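PDB 5WF2: AP-4 complex accessory subunit Tepsin, which probably associates with the AP-4 adaptor complex and may act in vesicular trafficking at the trans-Golgi network, this chain being its VHS/ENTH-like domain. Local coordinates for residues C24-S29 with G55-E60; Q48-E53 with L82-S87; E109-S114 with K121-L126. All blocks are in the same frame, centred on the assembly; numbering follows the deposited sequence.

Interaction 1: residues C24-S29 with G55-E60; sequences CQQELS and GLLNCE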
loop_
_atom_site.group_PDB
_atom_site.type_symbol
_atom_site.label_atom_id
_atom_site.label_comp_id
_atom_site.label_asym_id
_atom_site.label_seq_id
_atom_site.Cartn_x
_atom_site.Cartn_y
_atom_site.Cartn_z
ATOM N N CYS A 24 12.443 -2.001 11.632
ATOM C CA CYS A 24 12.129 -1.818 10.223
ATOM C C CYS A 24 12.263 -0.338 9.849
ATOM O O CYS A 24 11.372 0.243 9.228
ATOM C CB CYS A 24 10.725 -2.372 9.944
ATOM S SG CYS A 24 10.675 -4.147 10.297
ATOM N N GLN A 25 13.387 0.294 10.223
ATOM C CA GLN A 25 13.518 1.726 9.989
ATOM C C GLN A 25 13.707 2.039 8.507
ATOM O O GLN A 25 13.234 3.073 8.017
ATOM C CB GLN A 25 14.673 2.304 10.827
ATOM C CG GLN A 25 14.863 3.816 10.588
ATOM C CD GLN A 25 13.580 4.645 10.838
ATOM O OE1 GLN A 25 13.126 5.415 9.954
ATOM N NE2 GLN A 25 12.998 4.499 12.050
ATOM N N GLN A 26 14.392 1.171 7.764
ATOM C CA GLN A 26 14.542 1.417 6.335
ATOM C C GLN A 26 13.197 1.312 5.636
ATOM O O GLN A 26 12.899 2.061 4.694
ATOM C CB GLN A 26 15.518 0.419 5.725
ATOM C CG GLN A 26 16.962 0.536 6.232
ATOM C CD GLN A 26 17.853 -0.611 5.728
ATOM O OE1 GLN A 26 17.442 -1.768 5.722
ATOM N NE2 GLN A 26 19.077 -0.291 5.303
ATOM N N GLU A 27 12.384 0.356 6.074
ATOM C CA GLU A 27 11.058 0.214 5.490
ATOM C C GLU A 27 10.205 1.435 5.800
ATOM O O GLU A 27 9.485 1.933 4.924
ATOM C CB GLU A 27 10.442 -1.108 5.983
ATOM C CG GLU A 27 11.112 -2.359 5.419
ATOM C CD GLU A 27 12.400 -2.820 6.127
ATOM O OE1 GLU A 27 12.817 -2.221 7.139
ATOM O OE2 GLU A 27 13.002 -3.810 5.662
ATOM N N LEU A 28 10.305 1.969 7.015
ATOM C CA LEU A 28 9.523 3.148 7.357
ATOM C C LEU A 28 9.936 4.345 6.514
ATOM O O LEU A 28 9.085 5.065 5.988
ATOM C CB LEU A 28 9.660 3.459 8.836
ATOM C CG LEU A 28 8.937 4.751 9.251
ATOM C CD1 LEU A 28 7.427 4.718 8.959
ATOM C CD2 LEU A 28 9.150 5.020 10.713
ATOM N N SER A 29 11.236 4.570 6.368
ATOM C CA SER A 29 11.709 5.658 5.514
ATOM C C SER A 29 11.168 5.527 4.107
ATOM O O SER A 29 10.793 6.533 3.491
ATOM C CB SER A 29 13.232 5.677 5.468
ATOM O OG SER A 29 13.778 5.740 6.781
ATOM N N GLY A 55 12.145 -4.740 -3.195
ATOM C CA GLY A 55 12.897 -5.953 -3.458
ATOM C C GLY A 55 14.122 -6.097 -2.601
ATOM O O GLY A 55 14.611 -7.217 -2.428
ATOM N N LEU A 56 14.636 -4.995 -2.057
ATOM C CA LEU A 56 15.853 -5.046 -1.262
ATOM C C LEU A 56 15.579 -5.079 0.231
ATOM O O LEU A 56 16.489 -5.383 1.007
ATOM C CB LEU A 56 16.754 -3.837 -1.607
ATOM C CG LEU A 56 17.205 -3.787 -3.073
ATOM C CD1 LEU A 56 17.933 -2.468 -3.434
ATOM C CD2 LEU A 56 18.081 -4.985 -3.410
ATOM N N LEU A 57 14.360 -4.769 0.647
ATOM C CA LEU A 57 13.976 -4.695 2.039
ATOM C C LEU A 57 12.965 -5.811 2.327
ATOM O O LEU A 57 12.766 -6.728 1.512
ATOM C CB LEU A 57 13.422 -3.297 2.332
ATOM C CG LEU A 57 14.335 -2.101 1.996
ATOM C CD1 LEU A 57 13.545 -0.833 2.003
ATOM C CD2 LEU A 57 15.460 -2.041 3.008
ATOM N N ASN A 58 12.329 -5.741 3.492
ATOM C CA ASN A 58 11.334 -6.737 3.882
ATOM C C ASN A 58 9.975 -6.261 3.377
ATOM O O ASN A 58 9.419 -5.303 3.917
ATOM C CB ASN A 58 11.345 -6.917 5.398
ATOM C CG ASN A 58 10.498 -8.097 5.851
ATOM O OD1 ASN A 58 9.294 -8.020 5.832
ATOM N ND2 ASN A 58 11.139 -9.182 6.266
ATOM N N CYS A 59 9.481 -6.912 2.329
ATOM C CA CYS A 59 8.215 -6.548 1.706
ATOM C C CYS A 59 7.032 -6.563 2.667
ATOM O O CYS A 59 6.212 -5.645 2.659
ATOM C CB CYS A 59 7.925 -7.485 0.531
ATOM S SG CYS A 59 8.687 -6.977 -1.028
ATOM N N GLU A 60 6.939 -7.599 3.494
ATOM C CA GLU A 60 5.821 -7.701 4.416
ATOM C C GLU A 60 5.807 -6.528 5.385
ATOM O O GLU A 60 4.755 -5.937 5.651
ATOM C CB GLU A 60 5.865 -9.041 5.163
ATOM C CG GLU A 60 4.788 -9.116 6.173
ATOM C CD GLU A 60 4.611 -10.484 6.794
ATOM O OE1 GLU A 60 5.340 -11.433 6.402
ATOM O OE2 GLU A 60 3.740 -10.560 7.691
#

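Interaction 2: residues Q48-E53 with L82-S87; sequences QHFVKE and LGAVAS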
loop_
_atom_site.group_PDB
_atom_site.type_symbol
_atom_site.label_atom_id
_atom_site.label_comp_id
_atom_site.label_asym_id
_atom_site.label_seq_id
_atom_site.Cartn_x
_atom_site.Cartn_y
_atom_site.Cartn_z
ATOM N N GLN A 48 8.287 2.658 -9.891
ATOM C CA GLN A 48 9.382 1.741 -10.202
ATOM C C GLN A 48 10.463 1.771 -9.127
ATOM O O GLN A 48 11.013 0.726 -8.753
ATOM C CB GLN A 48 9.974 2.076 -11.567
ATOM C CG GLN A 48 9.017 1.757 -12.699
ATOM C CD GLN A 48 9.680 1.794 -14.062
ATOM O OE1 GLN A 48 10.882 2.059 -14.188
ATOM N NE2 GLN A 48 8.892 1.518 -15.095
ATOM N N HIS A 49 10.788 2.965 -8.633
ATOM C CA HIS A 49 11.733 3.097 -7.529
ATOM C C HIS A 49 11.226 2.390 -6.283
ATOM O O HIS A 49 11.959 1.622 -5.655
ATOM C CB HIS A 49 11.981 4.577 -7.234
ATOM C CG HIS A 49 12.636 4.830 -5.908
ATOM N ND1 HIS A 49 11.933 5.279 -4.807
ATOM C CD2 HIS A 49 13.920 4.687 -5.503
ATOM C CE1 HIS A 49 12.761 5.414 -3.784
ATOM N NE2 HIS A 49 13.970 5.054 -4.178
ATOM N N PHE A 50 9.963 2.624 -5.928
ATOM C CA PHE A 50 9.387 1.983 -4.754
ATOM C C PHE A 50 9.513 0.467 -4.851
ATOM O O PHE A 50 9.993 -0.188 -3.914
ATOM C CB PHE A 50 7.919 2.391 -4.586
ATOM C CG PHE A 50 7.230 1.674 -3.448
ATOM C CD1 PHE A 50 7.528 1.985 -2.142
ATOM C CD2 PHE A 50 6.283 0.702 -3.700
ATOM C CE1 PHE A 50 6.903 1.321 -1.094
ATOM C CE2 PHE A 50 5.648 0.029 -2.651
ATOM C CZ PHE A 50 5.957 0.339 -1.359
ATOM N N VAL A 51 9.130 -0.102 -5.999
ATOM C CA VAL A 51 9.191 -1.551 -6.189
ATOM C C VAL A 51 10.629 -2.074 -6.133
ATOM O O VAL A 51 10.899 -3.144 -5.567
ATOM C CB VAL A 51 8.504 -1.900 -7.509
ATOM C CG1 VAL A 51 8.780 -3.326 -7.892
ATOM C CG2 VAL A 51 7.042 -1.668 -7.334
ATOM N N LYS A 52 11.561 -1.365 -6.751
ATOM C CA LYS A 52 12.967 -1.768 -6.696
ATOM C C LYS A 52 13.456 -1.837 -5.258
ATOM O O LYS A 52 14.053 -2.840 -4.839
ATOM C CB LYS A 52 13.810 -0.785 -7.509
ATOM C CG LYS A 52 15.304 -0.990 -7.345
ATOM C CD LYS A 52 16.053 -0.452 -8.542
ATOM C CE LYS A 52 17.522 -0.224 -8.217
ATOM N NZ LYS A 52 17.817 1.209 -7.865
ATOM N N GLU A 53 13.149 -0.801 -4.468
ATOM C CA GLU A 53 13.583 -0.778 -3.076
ATOM C C GLU A 53 12.888 -1.849 -2.257
ATOM O O GLU A 53 13.505 -2.465 -1.386
ATOM C CB GLU A 53 13.313 0.593 -2.465
ATOM C CG GLU A 53 14.208 1.709 -2.965
ATOM C CD GLU A 53 15.689 1.399 -2.805
ATOM O OE1 GLU A 53 16.087 0.963 -1.704
ATOM O OE2 GLU A 53 16.444 1.579 -3.790
ATOM N N LEU A 82 -2.381 3.547 -1.035
ATOM C CA LEU A 82 -3.098 2.572 -1.876
ATOM C C LEU A 82 -2.393 2.329 -3.202
ATOM O O LEU A 82 -2.361 1.192 -3.703
ATOM C CB LEU A 82 -4.539 3.008 -2.142
ATOM C CG LEU A 82 -5.502 2.976 -0.943
ATOM C CD1 LEU A 82 -6.835 3.629 -1.282
ATOM C CD2 LEU A 82 -5.752 1.576 -0.419
ATOM N N GLY A 83 -1.909 3.390 -3.842
ATOM C CA GLY A 83 -1.124 3.210 -5.053
ATOM C C GLY A 83 0.060 2.301 -4.843
ATOM O O GLY A 83 0.374 1.469 -5.699
ATOM N N ALA A 84 0.757 2.473 -3.724
ATOM C CA ALA A 84 1.930 1.665 -3.439
ATOM C C ALA A 84 1.533 0.211 -3.215
ATOM O O ALA A 84 2.240 -0.688 -3.663
ATOM C CB ALA A 84 2.679 2.207 -2.233
ATOM N N VAL A 85 0.413 -0.016 -2.515
ATOM C CA VAL A 85 -0.147 -1.363 -2.345
ATOM C C VAL A 85 -0.445 -1.991 -3.700
ATOM O O VAL A 85 -0.069 -3.130 -3.962
ATOM C CB VAL A 85 -1.414 -1.319 -1.465
ATOM C CG1 VAL A 85 -2.133 -2.696 -1.472
ATOM C CG2 VAL A 85 -1.111 -0.894 -0.046
ATOM N N ALA A 86 -1.108 -1.251 -4.593
ATOM C CA ALA A 86 -1.409 -1.766 -5.928
ATOM C C ALA A 86 -0.140 -2.112 -6.685
ATOM O O ALA A 86 -0.057 -3.172 -7.314
ATOM C CB ALA A 86 -2.250 -0.753 -6.701
ATOM N N SER A 87 0.863 -1.222 -6.655
ATOM C CA SER A 87 2.122 -1.484 -7.355
ATOM C C SER A 87 2.774 -2.746 -6.851
ATOM O O SER A 87 3.182 -3.596 -7.647
ATOM C CB SER A 87 3.070 -0.291 -7.227
ATOM O OG SER A 87 2.574 0.816 -7.983
#

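Interaction 3: residues E109-S114 with K121-L126; sequences ELSAGS and KATKIL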
loop_
_atom_site.group_PDB
_atom_site.type_symbol
_atom_site.label_atom_id
_atom_site.label_comp_id
_atom_site.label_asym_id
_atom_site.label_seq_id
_atom_site.Cartn_x
_atom_site.Cartn_y
_atom_site.Cartn_z
ATOM N N GLU A 109 -12.554 -2.313 5.022
ATOM C CA GLU A 109 -13.017 -1.135 5.755
ATOM C C GLU A 109 -13.133 0.089 4.852
ATOM O O GLU A 109 -14.141 0.817 4.892
ATOM C CB GLU A 109 -12.086 -0.841 6.918
ATOM C CG GLU A 109 -12.271 -1.797 8.088
ATOM C CD GLU A 109 -11.159 -1.734 9.108
ATOM O OE1 GLU A 109 -10.291 -0.818 9.025
ATOM O OE2 GLU A 109 -11.156 -2.625 9.989
ATOM N N LEU A 110 -12.104 0.352 4.045
ATOM C CA LEU A 110 -12.136 1.526 3.179
ATOM C C LEU A 110 -13.214 1.393 2.117
ATOM O O LEU A 110 -13.906 2.374 1.803
ATOM C CB LEU A 110 -10.780 1.781 2.539
ATOM C CG LEU A 110 -9.586 2.079 3.462
ATOM C CD1 LEU A 110 -8.334 2.215 2.694
ATOM C CD2 LEU A 110 -9.755 3.343 4.235
ATOM N N SER A 111 -13.397 0.192 1.559
ATOM C CA SER A 111 -14.378 0.007 0.511
ATOM C C SER A 111 -15.804 0.188 1.023
ATOM O O SER A 111 -16.706 0.398 0.210
ATOM C CB SER A 111 -14.231 -1.373 -0.143
ATOM O OG SER A 111 -14.755 -2.403 0.652
ATOM N N ALA A 112 -16.024 0.063 2.334
ATOM C CA ALA A 112 -17.324 0.275 2.966
ATOM C C ALA A 112 -17.625 1.739 3.231
ATOM O O ALA A 112 -18.712 2.054 3.761
ATOM C CB ALA A 112 -17.371 -0.471 4.293
ATOM N N GLY A 113 -16.690 2.627 2.927
ATOM C CA GLY A 113 -16.836 4.036 3.232
ATOM C C GLY A 113 -17.739 4.761 2.253
ATOM O O GLY A 113 -18.337 4.186 1.348
ATOM N N SER A 114 -17.855 6.066 2.477
ATOM C CA SER A 114 -18.627 6.925 1.589
ATOM C C SER A 114 -17.994 6.968 0.199
ATOM O O SER A 114 -16.767 6.919 0.068
ATOM C CB SER A 114 -18.693 8.338 2.164
ATOM O OG SER A 114 -17.386 8.780 2.542
ATOM N N LYS A 121 -10.800 3.534 -4.947
ATOM C CA LYS A 121 -9.516 2.911 -5.235
ATOM C C LYS A 121 -9.312 1.665 -4.378
ATOM O O LYS A 121 -8.793 0.649 -4.861
ATOM C CB LYS A 121 -8.386 3.919 -5.027
ATOM C CG LYS A 121 -7.000 3.399 -5.526
ATOM C CD LYS A 121 -5.874 4.465 -5.475
ATOM C CE LYS A 121 -4.941 4.339 -6.700
ATOM N NZ LYS A 121 -4.645 2.900 -6.943
ATOM N N ALA A 122 -9.698 1.721 -3.103
ATOM C CA ALA A 122 -9.595 0.534 -2.252
ATOM C C ALA A 122 -10.454 -0.589 -2.787
ATOM O O ALA A 122 -10.075 -1.763 -2.714
ATOM C CB ALA A 122 -10.027 0.882 -0.834
ATOM N N THR A 123 -11.638 -0.258 -3.297
ATOM C CA THR A 123 -12.522 -1.284 -3.820
ATOM C C THR A 123 -11.882 -1.978 -5.025
ATOM O O THR A 123 -11.894 -3.214 -5.112
ATOM C CB THR A 123 -13.883 -0.691 -4.187
ATOM O OG1 THR A 123 -14.516 -0.134 -3.016
ATOM C CG2 THR A 123 -14.791 -1.761 -4.751
ATOM N N LYS A 124 -11.296 -1.198 -5.957
ATOM C CA LYS A 124 -10.724 -1.803 -7.172
ATOM C C LYS A 124 -9.543 -2.692 -6.830
ATOM O O LYS A 124 -9.379 -3.765 -7.413
ATOM C CB LYS A 124 -10.277 -0.729 -8.170
ATOM C CG LYS A 124 -11.342 0.265 -8.482
ATOM C CD LYS A 124 -11.208 0.899 -9.874
ATOM C CE LYS A 124 -10.023 1.797 -10.011
ATOM N NZ LYS A 124 -10.182 2.687 -11.245
ATOM N N ILE A 125 -8.726 -2.272 -5.861
ATOM C CA ILE A 125 -7.592 -3.087 -5.441
ATOM C C ILE A 125 -8.092 -4.390 -4.827
ATOM O O ILE A 125 -7.562 -5.473 -5.093
ATOM C CB ILE A 125 -6.716 -2.319 -4.441
ATOM C CG1 ILE A 125 -6.044 -1.122 -5.103
ATOM C CG2 ILE A 125 -5.670 -3.225 -3.884
ATOM C CD1 ILE A 125 -5.368 -0.141 -4.189
ATOM N N LEU A 126 -9.070 -4.288 -3.930
ATOM C CA LEU A 126 -9.586 -5.472 -3.259
ATOM C C LEU A 126 -10.187 -6.426 -4.266
ATOM O O LEU A 126 -9.943 -7.636 -4.214
ATOM C CB LEU A 126 -10.623 -5.051 -2.218
ATOM C CG LEU A 126 -11.287 -6.146 -1.388
ATOM C CD1 LEU A 126 -10.247 -6.984 -0.714
ATOM C CD2 LEU A 126 -12.204 -5.508 -0.345
#

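Interaction 1: residues C24-S29 with G55-E60
Glu27 reaches out of the first turn of helix 25-35 to the link between helix 44-56 and helix 59-68, where it meets Leu57 and Asn58. From CB, the chain starts with CG beside the backbone N and anti to the carbonyl carbon (chi1 -69°), turned toward the link. CG lies 3.7 Å from Asn58 O and close to Leu57 CB. The chain bends there (chi2 82°), and CD swings round toward the backbone of Asn58. At the tip, OE2 accepts a hydrogen bond from Asn58 N at 3.0 Å. The bond is nearly straight, with an N-H...O angle of 167°, and uses the anti lone pair of OE2, the one facing away from OE1. The same oxygen also touches Leu57 CB at 3.4 Å and Asn58 CB at 3.5 Å. The Glu27 side chain also touches Val62 and Leu65 of helix 59-68.

Asn58 is the N-cap of helix 59-68, and its OD1 caps Ala61 N. The carboxylate of Glu27 therefore grips the backbone of the capping residue itself. Its negative charge probably also suits the positive end of the helix dipole. With an alanine at Glu27, Asn58 N is likely to lose this acceptor, leaving the link freer to shift.

Leu57 fills the neighbouring position with its CD2 branch. CD2 is 3.7 Å from Gln26 CB and 3.4 Å from Gln26 OE1. The Gln26 chain is extended beyond CG and runs obliquely across Leu57, so that both CB and OE1 meet this methyl. The other branch, CD1, comes 4.0 Å from Gln26 O.

Interaction 2: residues Q48-E53 with L82-S87
Phe50 and Val51 of helix 44-56 meet Ala84 and Ser87 of helix 75-89, one helical turn apart on the second helix. Segment 82-87 begins with Leu82, which faces another way. Its side chain packs on Val118 and Ile125 of helix 117-132 and on Leu70. Gly83 comes next, and its O accepts the helical bond from Ser87 N.

Ala84 meets Phe50. Its CB sits over one face of the Phe50 ring, 4.1 Å from the centroid and 27° off the ring normal. This is a CH-pi contact. It is not centred exactly on the ring. The methyl leans to the CE2 and CZ side, with CE2 nearest at 3.7 Å. The same CE2 lies 3.6 Å from Ala84 O, so one ring carbon meets both the methyl and the carbonyl of this residue. Phe50 is placed there by its first torsion, with CG anti to the backbone N (chi1 175°), which throws the ring out from its helix toward helix 75-89.

The contact joins two helices that are one apart in the chain. Helix 59-68, which comes between them, packs beside both, as in the layered helices of VHS/ENTH-like domains. Phe50 touches Val62 and Leu66 of that helix, and Leu30 and Val34 of helix 25-35. Leu66 touches Ala84 too, so the ring and the methyl share a neighbour in the buried interior.

Val85 turns away from helix 44-56 and packs on Leu66 and on Phe129 of helix 117-132. Ser87 brings the segment back to the contact. Its CB, not its hydroxyl, meets Val51 CG2 at 4.2 Å. Val51 also packs on Thr91, in the loop that follows helix 75-89.

Interaction 3: residues E109-S114 with K121-L126
The peptide unit joining Leu110 and Ser111 is the flat group in this contact, and Ala122 CB lies over one of its faces, 4.2 Å from Ser111 N. The same methyl meets Leu110, touching CB at 3.6 Å and CD1 at 4.1 Å.

Ser111 and Thr123 meet beside this point. Their CA atoms are 4.9 Å apart, and the small side chains of Ser111 and Ala122 are consistent with so close an approach. Thr123 OG1 comes within 3.1 Å of Ser111 CB, a tight touch of an oxygen on a methylene carbon. OG1 stands beside the backbone N (chi1 -61°) and bonds back to Thr119 O within its own helix. Ser111 OG sits between the backbone N and the carbonyl carbon (chi1 77°) and bonds to Gln108 O. Both hydroxyls thus have partners one turn back along their own helices. Leu126 CD2 comes 4.1 Å from Ser111 OG. Leu126 itself reaches on to Leu100 and Gln108.

The chain leaves helix 96-111 right after Ser111 and turns into helix 117-132. Ser114 O and Thr119 OG1 share a hydrogen bond across that turn. The contact belongs to a pair of consecutive helices, the last two of the all-helical VHS/ENTH-like domain.

How the interactions relate
Interactions 1 and 2 share helix 44-56, and segments 48-53 and 55-60 are one residue apart in sequence; the centres of the two contacts are about 12 Å apart. Along the chain they interlock, since segment 55-60 falls between the two segments of interaction 2. Helix 59-68 begins in interaction 1, where it also touches Glu27, and packs on Phe50 and Ala84 of interaction 2. Interaction 3 comes later in the chain and lies across its centre, with centres about 19 Å from interaction 2 and 25 Å from interaction 1. Leu82 joins it to interaction 2: Leu82 O is 3.3 Å from Ile125 CD1. Interactions 1 and 3 do not touch, their nearest atoms being about 14 Å apart.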